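Local coordinates for putative pilus assembly-related protein (Burkholderia pseudomallei, PDB 4DAD) that is of unknown precise role but is probably related to pilus assembly, this piece being its CheY-like receiver domain, while the full-length protein probably binds and hydrolyses ATP, at residues Ala30-His35 against Leu122-Glu127; Gln60-Leu65 against Arg91-Leu96; Ala81-Ile86 against Met114-Arg119. All blocks are in the same frame, centred on the assembly; numbering follows the deposited sequence.

Contact 1. Residues Ala30-His35 against Leu122-Glu127; sequences ASRLAH and LRWPLE
The guanidinium of Arg-32 is gripped from two directions, by the indole of Trp-124 and by Asp-74. NH1 lies over one face of the indole, 3.3 Å from Trp-124 CD2. Arg-32 CZ stands 4.4 Å from the centroid of the Trp-124 five-membered ring and almost on the ring normal, a cation-pi contact. The guanidinium is not laid flat, since its plane is turned 66° from the indole. It presents an edge to the ring. Bends at chi2 and chi3 bring the aliphatic part over the same face, where Arg-32 CD makes a CH-pi contact with the six-membered ring at 4.0 Å from its centroid. NH2 forms a salt bridge to Asp-74 OD1. Asp-74 is the predicted phosphorylation site of this receiver domain, although it is unmodified here. Trp-124 directly follows strand 118-123, just before the cis peptide bond to Pro-125. In many CheY-like domains this position before the cis proline holds a lysine. His-35, one helical turn after Arg-32, adds a second contact: its CD2 comes 3.3 Å from Trp-124 CH2, with the two rings inclined at 71°. The indole also packs on Leu-36 of helix 30-43.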
loop_
_atom_site.group_PDB
_atom_site.type_symbol
_atom_site.label_atom_id
_atom_site.label_comp_id
_atom_site.label_asym_id
_atom_site.label_seq_id
_atom_site.Cartn_x
_atom_site.Cartn_y
_atom_site.Cartn_z
ATOM N N ALA A 30 9.092 -6.687 -25.070
ATOM C CA ALA A 30 9.504 -8.091 -25.127
ATOM C C ALA A 30 10.844 -8.316 -24.436
ATOM O O ALA A 30 11.003 -9.311 -23.729
ATOM C CB ALA A 30 9.600 -8.549 -26.580
ATOM N N SER A 31 11.803 -7.408 -24.658
ATOM C CA SER A 31 13.137 -7.509 -24.088
ATOM C C SER A 31 13.099 -7.209 -22.583
ATOM O O SER A 31 13.661 -8.001 -21.824
ATOM C CB SER A 31 14.107 -6.595 -24.823
ATOM O OG SER A 31 15.444 -6.986 -24.578
ATOM N N ARG A 32 12.378 -6.142 -22.143
ATOM C CA ARG A 32 12.235 -5.795 -20.706
ATOM C C ARG A 32 11.486 -6.896 -19.948
ATOM O O ARG A 32 11.909 -7.255 -18.846
ATOM C CB ARG A 32 11.514 -4.447 -20.475
ATOM C CG ARG A 32 12.236 -3.198 -20.977
ATOM C CD ARG A 32 12.488 -2.250 -19.825
ATOM N NE ARG A 32 11.711 -1.007 -19.881
ATOM C CZ ARG A 32 11.608 -0.146 -18.864
ATOM N NH1 ARG A 32 12.177 -0.414 -17.693
ATOM N NH2 ARG A 32 10.901 0.968 -18.999
ATOM N N LEU A 33 10.396 -7.444 -20.551
ATOM C CA LEU A 33 9.587 -8.494 -19.954
ATOM C C LEU A 33 10.453 -9.719 -19.663
ATOM O O LEU A 33 10.526 -10.156 -18.510
ATOM C CB LEU A 33 8.372 -8.856 -20.844
ATOM C CG LEU A 33 7.418 -9.951 -20.334
ATOM C CD1 LEU A 33 6.792 -9.572 -19.014
ATOM C CD2 LEU A 33 6.303 -10.198 -21.315
ATOM N N ALA A 34 11.163 -10.211 -20.679
ATOM C CA ALA A 34 12.047 -11.379 -20.575
ATOM C C ALA A 34 13.115 -11.183 -19.508
ATOM O O ALA A 34 13.431 -12.138 -18.799
ATOM C CB ALA A 34 12.708 -11.670 -21.923
ATOM N N HIS A 35 13.668 -9.949 -19.409
ATOM C CA HIS A 35 14.716 -9.555 -18.463
ATOM C C HIS A 35 14.143 -9.487 -17.042
ATOM O O HIS A 35 14.740 -10.057 -16.131
ATOM C CB HIS A 35 15.344 -8.221 -18.885
ATOM C CG HIS A 35 16.494 -7.787 -18.031
ATOM N ND1 HIS A 35 17.747 -8.366 -18.153
ATOM C CD2 HIS A 35 16.546 -6.832 -17.074
ATOM C CE1 HIS A 35 18.511 -7.747 -17.270
ATOM N NE2 HIS A 35 17.830 -6.811 -16.602
ATOM N N LEU A 122 10.319 -0.056 -7.344
ATOM C CA LEU A 122 11.666 -0.541 -7.635
ATOM C C LEU A 122 12.297 0.278 -8.722
ATOM O O LEU A 122 11.604 0.672 -9.661
ATOM C CB LEU A 122 11.636 -2.012 -8.044
ATOM C CG LEU A 122 11.292 -2.976 -6.947
ATOM C CD1 LEU A 122 11.154 -4.385 -7.503
ATOM C CD2 LEU A 122 12.320 -2.895 -5.810
ATOM N N ARG A 123 13.614 0.541 -8.596
ATOM C CA ARG A 123 14.361 1.337 -9.565
ATOM C C ARG A 123 14.931 0.478 -10.675
ATOM O O ARG A 123 15.480 -0.601 -10.437
ATOM C CB ARG A 123 15.494 2.129 -8.888
ATOM N N TRP A 124 14.750 0.957 -11.892
ATOM C CA TRP A 124 15.305 0.371 -13.097
ATOM C C TRP A 124 16.583 1.178 -13.430
ATOM O O TRP A 124 16.535 2.414 -13.365
ATOM C CB TRP A 124 14.286 0.377 -14.252
ATOM C CG TRP A 124 14.821 -0.243 -15.508
ATOM C CD1 TRP A 124 15.618 0.353 -16.449
ATOM C CD2 TRP A 124 14.693 -1.613 -15.899
ATOM N NE1 TRP A 124 15.975 -0.558 -17.416
ATOM C CE2 TRP A 124 15.411 -1.773 -17.112
ATOM C CE3 TRP A 124 14.016 -2.721 -15.361
ATOM C CZ2 TRP A 124 15.462 -2.995 -17.793
ATOM C CZ3 TRP A 124 14.069 -3.932 -16.039
ATOM C CH2 TRP A 124 14.771 -4.056 -17.250
ATOM N N PRO A 125 17.740 0.535 -13.746
ATOM C CA PRO A 125 17.967 -0.924 -13.877
ATOM C C PRO A 125 17.768 -1.644 -12.543
ATOM O O PRO A 125 18.205 -1.151 -11.498
ATOM C CB PRO A 125 19.414 -1.014 -14.404
ATOM C CG PRO A 125 20.067 0.286 -13.997
ATOM C CD PRO A 125 18.964 1.307 -14.067
ATOM N N LEU A 126 17.049 -2.781 -12.575
ATOM C CA LEU A 126 16.735 -3.563 -11.373
ATOM C C LEU A 126 17.993 -4.221 -10.782
ATOM O O LEU A 126 18.840 -4.708 -11.533
ATOM C CB LEU A 126 15.659 -4.616 -11.689
ATOM C CG LEU A 126 14.822 -5.150 -10.533
ATOM C CD1 LEU A 126 14.363 -4.043 -9.603
ATOM C CD2 LEU A 126 13.612 -5.894 -11.049
ATOM N N GLU A 127 18.121 -4.199 -9.442
ATOM C CA GLU A 127 19.262 -4.756 -8.715
ATOM C C GLU A 127 18.866 -6.036 -7.907
ATOM O O GLU A 127 17.924 -5.977 -7.115
ATOM C CB GLU A 127 19.862 -3.671 -7.795
ATOM C CG GLU A 127 21.071 -4.083 -6.956
ATOM C CD GLU A 127 22.236 -4.759 -7.662
ATOM O OE1 GLU A 127 22.579 -4.359 -8.800
ATOM O OE2 GLU A 127 22.801 -5.708 -7.070
#

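Contact 2. Residues Gln60-Leu65 against Arg91-Leu96; sequences QRTDGL and RLHPGL. With SO4 (sulfate ion), chain B.
A buried histidine, His-93, uses its ring to bond to the backbone of a short helix. Its NE2 donates to Thr-62 O at 3.1 Å, with a nearly straight N-H...O angle of 166°. The oxygen lies close to the ring plane, and the proton comes in on a carbonyl lone pair. On the other side of the ring ND1 has a weak hydrogen bond to Leu-89 O. Two such bonds would fix the ring rotation, and probably make a proton on both nitrogens easier to hold. Leu-65 packs over one face of the imidazole. Its CB is 3.4 Å from His-93 NE2, and its CD1 lies 3.9 Å from the ring centroid in a CH-pi contact. Thr-62 CG2, anti to its own backbone nitrogen, reaches 3.9 Å from His-93 CE1. Leu-65 CD2 then meets Leu-96 CD2 at 4.1 Å. Arg-61, the N-cap of helix 62-65, turns elsewhere and binds a sulfate, probably from the crystallisation liquor. Its NH1 bonds O1 of that ion at 3.0 Å. The contact joins helix 62-65 to the turn between helix 80-92 and strand 97-102, with Leu-89 packed on both Leu-65 and Leu-96.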
loop_
_atom_site.group_PDB
_atom_site.type_symbol
_atom_site.label_atom_id
_atom_site.label_comp_id
_atom_site.label_asym_id
_atom_site.label_seq_id
_atom_site.Cartn_x
_atom_site.Cartn_y
_atom_site.Cartn_z
ATOM N N GLN A 60 -9.551 -6.608 -16.780
ATOM C CA GLN A 60 -10.653 -7.315 -17.445
ATOM C C GLN A 60 -10.651 -8.847 -17.195
ATOM O O GLN A 60 -11.672 -9.490 -17.431
ATOM C CB GLN A 60 -10.639 -7.022 -18.945
ATOM C CG GLN A 60 -10.946 -5.561 -19.274
ATOM C CD GLN A 60 -11.045 -5.296 -20.764
ATOM O OE1 GLN A 60 -10.459 -4.337 -21.283
ATOM N NE2 GLN A 60 -11.792 -6.130 -21.492
ATOM N N ARG A 61 -9.539 -9.414 -16.673
ATOM C CA ARG A 61 -9.411 -10.849 -16.392
ATOM C C ARG A 61 -9.529 -11.125 -14.896
ATOM O O ARG A 61 -8.586 -11.645 -14.317
ATOM C CB ARG A 61 -8.064 -11.376 -16.937
ATOM C CG ARG A 61 -8.061 -11.714 -18.418
ATOM C CD ARG A 61 -8.043 -10.480 -19.294
ATOM N NE ARG A 61 -7.840 -10.813 -20.703
ATOM C CZ ARG A 61 -8.093 -9.985 -21.713
ATOM N NH1 ARG A 61 -8.572 -8.765 -21.479
ATOM N NH2 ARG A 61 -7.890 -10.380 -22.971
ATOM N N THR A 62 -10.684 -10.789 -14.275
ATOM C CA THR A 62 -10.938 -10.919 -12.824
ATOM C C THR A 62 -10.542 -12.300 -12.252
ATOM O O THR A 62 -9.806 -12.335 -11.268
ATOM C CB THR A 62 -12.411 -10.620 -12.439
ATOM O OG1 THR A 62 -12.937 -9.527 -13.199
ATOM C CG2 THR A 62 -12.573 -10.338 -10.948
ATOM N N ASP A 63 -11.031 -13.409 -12.850
ATOM C CA ASP A 63 -10.781 -14.777 -12.371
ATOM C C ASP A 63 -9.326 -15.164 -12.478
ATOM O O ASP A 63 -8.801 -15.799 -11.548
ATOM C CB ASP A 63 -11.632 -15.808 -13.136
ATOM C CG ASP A 63 -13.132 -15.614 -13.014
ATOM O OD1 ASP A 63 -13.590 -15.154 -11.933
ATOM O OD2 ASP A 63 -13.854 -15.951 -13.986
ATOM N N GLY A 64 -8.711 -14.814 -13.620
ATOM C CA GLY A 64 -7.309 -15.084 -13.907
ATOM C C GLY A 64 -6.375 -14.440 -12.912
ATOM O O GLY A 64 -5.434 -15.087 -12.453
ATOM N N LEU A 65 -6.664 -13.174 -12.530
ATOM C CA LEU A 65 -5.860 -12.390 -11.591
ATOM C C LEU A 65 -5.856 -12.959 -10.196
ATOM O O LEU A 65 -4.863 -12.790 -9.486
ATOM C CB LEU A 65 -6.337 -10.948 -11.511
ATOM C CG LEU A 65 -5.765 -9.949 -12.489
ATOM C CD1 LEU A 65 -6.336 -8.598 -12.195
ATOM C CD2 LEU A 65 -4.261 -9.884 -12.413
ATOM N N ARG A 91 -8.085 -2.295 -6.016
ATOM C CA ARG A 91 -9.385 -2.193 -5.351
ATOM C C ARG A 91 -10.141 -3.521 -5.457
ATOM O O ARG A 91 -10.635 -4.013 -4.452
ATOM C CB ARG A 91 -10.198 -1.034 -5.955
ATOM C CG ARG A 91 -11.656 -0.907 -5.514
ATOM C CD ARG A 91 -12.223 0.505 -5.695
ATOM N NE ARG A 91 -12.017 1.078 -7.033
ATOM C CZ ARG A 91 -11.092 1.989 -7.329
ATOM N NH1 ARG A 91 -10.257 2.426 -6.393
ATOM N NH2 ARG A 91 -10.981 2.452 -8.566
ATOM N N LEU A 92 -10.224 -4.105 -6.662
ATOM C CA LEU A 92 -10.971 -5.347 -6.833
ATOM C C LEU A 92 -10.172 -6.574 -6.458
ATOM O O LEU A 92 -10.762 -7.647 -6.328
ATOM C CB LEU A 92 -11.502 -5.485 -8.263
ATOM C CG LEU A 92 -12.289 -4.285 -8.837
ATOM C CD1 LEU A 92 -12.796 -4.591 -10.222
ATOM C CD2 LEU A 92 -13.421 -3.844 -7.927
ATOM N N HIS A 93 -8.847 -6.436 -6.273
ATOM C CA HIS A 93 -7.953 -7.537 -5.901
ATOM C C HIS A 93 -7.123 -7.142 -4.674
ATOM O O HIS A 93 -5.946 -6.829 -4.806
ATOM C CB HIS A 93 -7.067 -7.939 -7.093
ATOM C CG HIS A 93 -7.851 -8.585 -8.182
ATOM N ND1 HIS A 93 -8.554 -7.827 -9.115
ATOM C CD2 HIS A 93 -8.098 -9.895 -8.404
ATOM C CE1 HIS A 93 -9.182 -8.699 -9.884
ATOM N NE2 HIS A 93 -8.928 -9.956 -9.505
ATOM N N PRO A 94 -7.724 -7.130 -3.463
ATOM C CA PRO A 94 -6.964 -6.716 -2.276
ATOM C C PRO A 94 -5.836 -7.693 -1.894
ATOM O O PRO A 94 -4.836 -7.269 -1.311
ATOM C CB PRO A 94 -8.038 -6.631 -1.189
ATOM C CG PRO A 94 -9.357 -6.601 -1.926
ATOM C CD PRO A 94 -9.132 -7.430 -3.114
ATOM N N GLY A 95 -5.982 -8.963 -2.269
ATOM C CA GLY A 95 -4.970 -9.996 -2.029
ATOM C C GLY A 95 -3.740 -9.879 -2.918
ATOM O O GLY A 95 -2.662 -10.409 -2.586
ATOM N N LEU A 96 -3.884 -9.145 -4.049
ATOM C CA LEU A 96 -2.803 -8.894 -5.005
ATOM C C LEU A 96 -1.951 -7.667 -4.592
ATOM O O LEU A 96 -2.482 -6.582 -4.351
ATOM C CB LEU A 96 -3.389 -8.698 -6.415
ATOM C CG LEU A 96 -2.422 -8.602 -7.575
ATOM C CD1 LEU A 96 -1.724 -9.902 -7.811
ATOM C CD2 LEU A 96 -3.159 -8.229 -8.822
HETATM S S SO4 B . -8.401 -6.974 -24.570
HETATM O O1 SO4 B . -9.027 -6.471 -23.344
HETATM O O2 SO4 B . -7.285 -7.862 -24.210
HETATM O O3 SO4 B . -9.377 -7.726 -25.381
HETATM O O4 SO4 B . -7.906 -5.814 -25.330
#

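Contact 3. Residues Ala81-Ile86 against Met114-Arg119; sequences AELAAI and MRAGVR. With SO4 (sulfate ion), chain D.
Ala-116 sits against one side of helix 80-92, between Leu-83 and Ile-86. Its CB is 3.4 Å from Leu-83 O and 3.8 Å from Leu-83 CD2. A single methyl group thus meets both the backbone and a side-chain branch of the same residue. The CA atoms of Leu-83 and Ala-116 are only 5.7 Å apart, so the backbones come close. Ile-86 works through its CG2 branch, which is anti to the backbone nitrogen because CG1 takes the place beside it (chi1 -67°). This methyl lies 3.4 Å from Ala-116 O and 3.9 Å from Val-118 CG2. It lies between the carbonyl of Ala-116 and the side chain of Val-118. Two carbonyl oxygens, Ile-86 O and Ala-116 O, also approach to 3.4 Å. Both are acceptors and do not bond each other. Ser-90 OG hydrogen-bonds Ile-86 O and makes a weak bond to Ala-116 O, which probably eases their repulsion.

Further out, the turn itself sets the place of Ala-116. Gly-117 has a positive phi of 91° and closes helix 107-114 in a Schellman motif. Its N bonds Met-114 O at 3.1 Å. Met-114 is present as selenomethionine. The extended chain of Arg-115 carries its guanidinium off from helix 80-92. Its NE makes a salt bridge with Asp-120 of the second subunit, and its NH1 and NH2 bond weakly to a sulfate, probably from the crystallisation liquor. Met-114 packs on Val-118 of the second subunit, so the turn belongs to the dimer interface as well. Within the receiver fold, the contact seats the link between helix 107-114 and strand 118-123 on helix 80-92, while Val-118 reaches Leu-100 of the adjoining strand 97-102.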
loop_
_atom_site.group_PDB
_atom_site.type_symbol
_atom_site.label_atom_id
_atom_site.label_comp_id
_atom_site.label_asym_id
_atom_site.label_seq_id
_atom_site.Cartn_x
_atom_site.Cartn_y
_atom_site.Cartn_z
ATOM N N ALA A 81 -4.596 7.309 -16.940
ATOM C CA ALA A 81 -5.476 6.192 -17.307
ATOM C C ALA A 81 -4.982 4.875 -16.741
ATOM O O ALA A 81 -5.804 4.043 -16.345
ATOM C CB ALA A 81 -5.591 6.081 -18.820
ATOM N N GLU A 82 -3.645 4.672 -16.725
ATOM C CA GLU A 82 -3.038 3.456 -16.197
ATOM C C GLU A 82 -3.009 3.483 -14.664
ATOM O O GLU A 82 -3.245 2.434 -14.068
ATOM C CB GLU A 82 -1.648 3.195 -16.791
ATOM C CG GLU A 82 -1.459 1.753 -17.262
ATOM C CD GLU A 82 -2.216 1.315 -18.509
ATOM O OE1 GLU A 82 -1.829 1.730 -19.626
ATOM O OE2 GLU A 82 -3.181 0.528 -18.371
ATOM N N LEU A 83 -2.808 4.668 -14.023
ATOM C CA LEU A 83 -2.854 4.800 -12.549
ATOM C C LEU A 83 -4.264 4.491 -12.036
ATOM O O LEU A 83 -4.436 3.828 -11.000
ATOM C CB LEU A 83 -2.410 6.190 -12.073
ATOM C CG LEU A 83 -0.904 6.449 -12.018
ATOM C CD1 LEU A 83 -0.620 7.922 -11.926
ATOM C CD2 LEU A 83 -0.249 5.762 -10.839
ATOM N N ALA A 84 -5.272 4.926 -12.803
ATOM C CA ALA A 84 -6.674 4.647 -12.511
ATOM C C ALA A 84 -6.960 3.129 -12.642
ATOM O O ALA A 84 -7.675 2.555 -11.818
ATOM C CB ALA A 84 -7.555 5.442 -13.458
ATOM N N ALA A 85 -6.360 2.490 -13.667
ATOM C CA ALA A 85 -6.491 1.069 -13.952
ATOM C C ALA A 85 -5.862 0.254 -12.854
ATOM O O ALA A 85 -6.457 -0.744 -12.448
ATOM C CB ALA A 85 -5.846 0.747 -15.288
ATOM N N ILE A 86 -4.677 0.692 -12.344
ATOM C CA ILE A 86 -3.956 0.066 -11.221
ATOM C C ILE A 86 -4.793 0.240 -9.954
ATOM O O ILE A 86 -4.849 -0.691 -9.136
ATOM C CB ILE A 86 -2.528 0.643 -11.065
ATOM C CG1 ILE A 86 -1.650 0.259 -12.284
ATOM C CG2 ILE A 86 -1.879 0.187 -9.752
ATOM C CD1 ILE A 86 -0.453 1.161 -12.567
HETATM N N MSE A 114 1.408 5.088 -4.743
HETATM C CA MSE A 114 0.844 4.811 -3.427
HETATM C C MSE A 114 -0.687 5.001 -3.412
HETATM O O MSE A 114 -1.431 4.148 -2.906
HETATM C CB MSE A 114 1.484 5.786 -2.462
HETATM C CG MSE A 114 1.392 5.371 -1.040
HETATM SE SE MSE A 114 2.559 6.519 -0.037
HETATM C CE MSE A 114 3.029 5.358 1.302
ATOM N N ARG A 115 -1.148 6.122 -3.989
ATOM C CA ARG A 115 -2.566 6.462 -4.068
ATOM C C ARG A 115 -3.298 5.614 -5.129
ATOM O O ARG A 115 -4.530 5.577 -5.151
ATOM C CB ARG A 115 -2.746 7.959 -4.309
ATOM C CG ARG A 115 -2.206 8.730 -3.146
ATOM C CD ARG A 115 -2.292 10.203 -3.368
ATOM N NE ARG A 115 -1.990 10.890 -2.119
ATOM C CZ ARG A 115 -1.856 12.201 -2.008
ATOM N NH1 ARG A 115 -2.005 12.979 -3.068
ATOM N NH2 ARG A 115 -1.586 12.748 -0.829
ATOM N N ALA A 116 -2.551 4.893 -5.954
ATOM C CA ALA A 116 -3.127 3.966 -6.935
ATOM C C ALA A 116 -3.066 2.538 -6.378
ATOM O O ALA A 116 -3.405 1.610 -7.074
ATOM C CB ALA A 116 -2.399 4.065 -8.275
ATOM N N GLY A 117 -2.629 2.380 -5.137
ATOM C CA GLY A 117 -2.542 1.088 -4.464
ATOM C C GLY A 117 -1.232 0.328 -4.588
ATOM O O GLY A 117 -1.175 -0.854 -4.239
ATOM N N VAL A 118 -0.163 0.978 -5.060
ATOM C CA VAL A 118 1.128 0.286 -5.212
ATOM C C VAL A 118 1.782 0.156 -3.821
ATOM O O VAL A 118 1.614 1.046 -3.001
ATOM C CB VAL A 118 2.014 0.982 -6.292
ATOM C CG1 VAL A 118 3.429 0.446 -6.281
ATOM C CG2 VAL A 118 1.397 0.794 -7.682
ATOM N N ARG A 119 2.433 -0.987 -3.536
ATOM C CA ARG A 119 3.064 -1.310 -2.231
ATOM C C ARG A 119 4.559 -1.124 -2.231
ATOM O O ARG A 119 5.168 -1.040 -1.165
ATOM C CB ARG A 119 2.746 -2.756 -1.811
ATOM C CG ARG A 119 1.293 -3.101 -2.091
ATOM C CD ARG A 119 0.487 -3.381 -0.857
ATOM N NE ARG A 119 0.529 -2.320 0.148
ATOM C CZ ARG A 119 0.137 -2.503 1.407
ATOM N NH1 ARG A 119 -0.317 -3.686 1.804
ATOM N NH2 ARG A 119 0.197 -1.507 2.277
HETATM S S SO4 D . -2.986 16.016 -2.064
HETATM O O1 SO4 D . -3.016 15.228 -0.826
HETATM O O2 SO4 D . -3.586 15.254 -3.162
HETATM O O3 SO4 D . -3.770 17.233 -1.885
HETATM O O4 SO4 D . -1.595 16.351 -2.394
#

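How the contacts relate
After strand 22-26 the chain enters helix 30-43, where residues 30-35 open contact 1. Residues 60-65 open contact 2, and 81-86 open contact 3 before 91-96 close contact 2. Residues 114-119 then close contact 3, so contacts 2 and 3 cross. Both use helix 80-92, with centres about 13 Å apart. Contact 1 closes last, at 122-127, and its loop encloses the other two. It shares strand 118-123 with contact 3, but their centres lie about 20 Å apart. Together the contacts tie the first helix, the short helix 62-65 and helix 80-92 to chain segments at the ends of the edge strand 118-123 and before strand 97-102 of the parallel sheet.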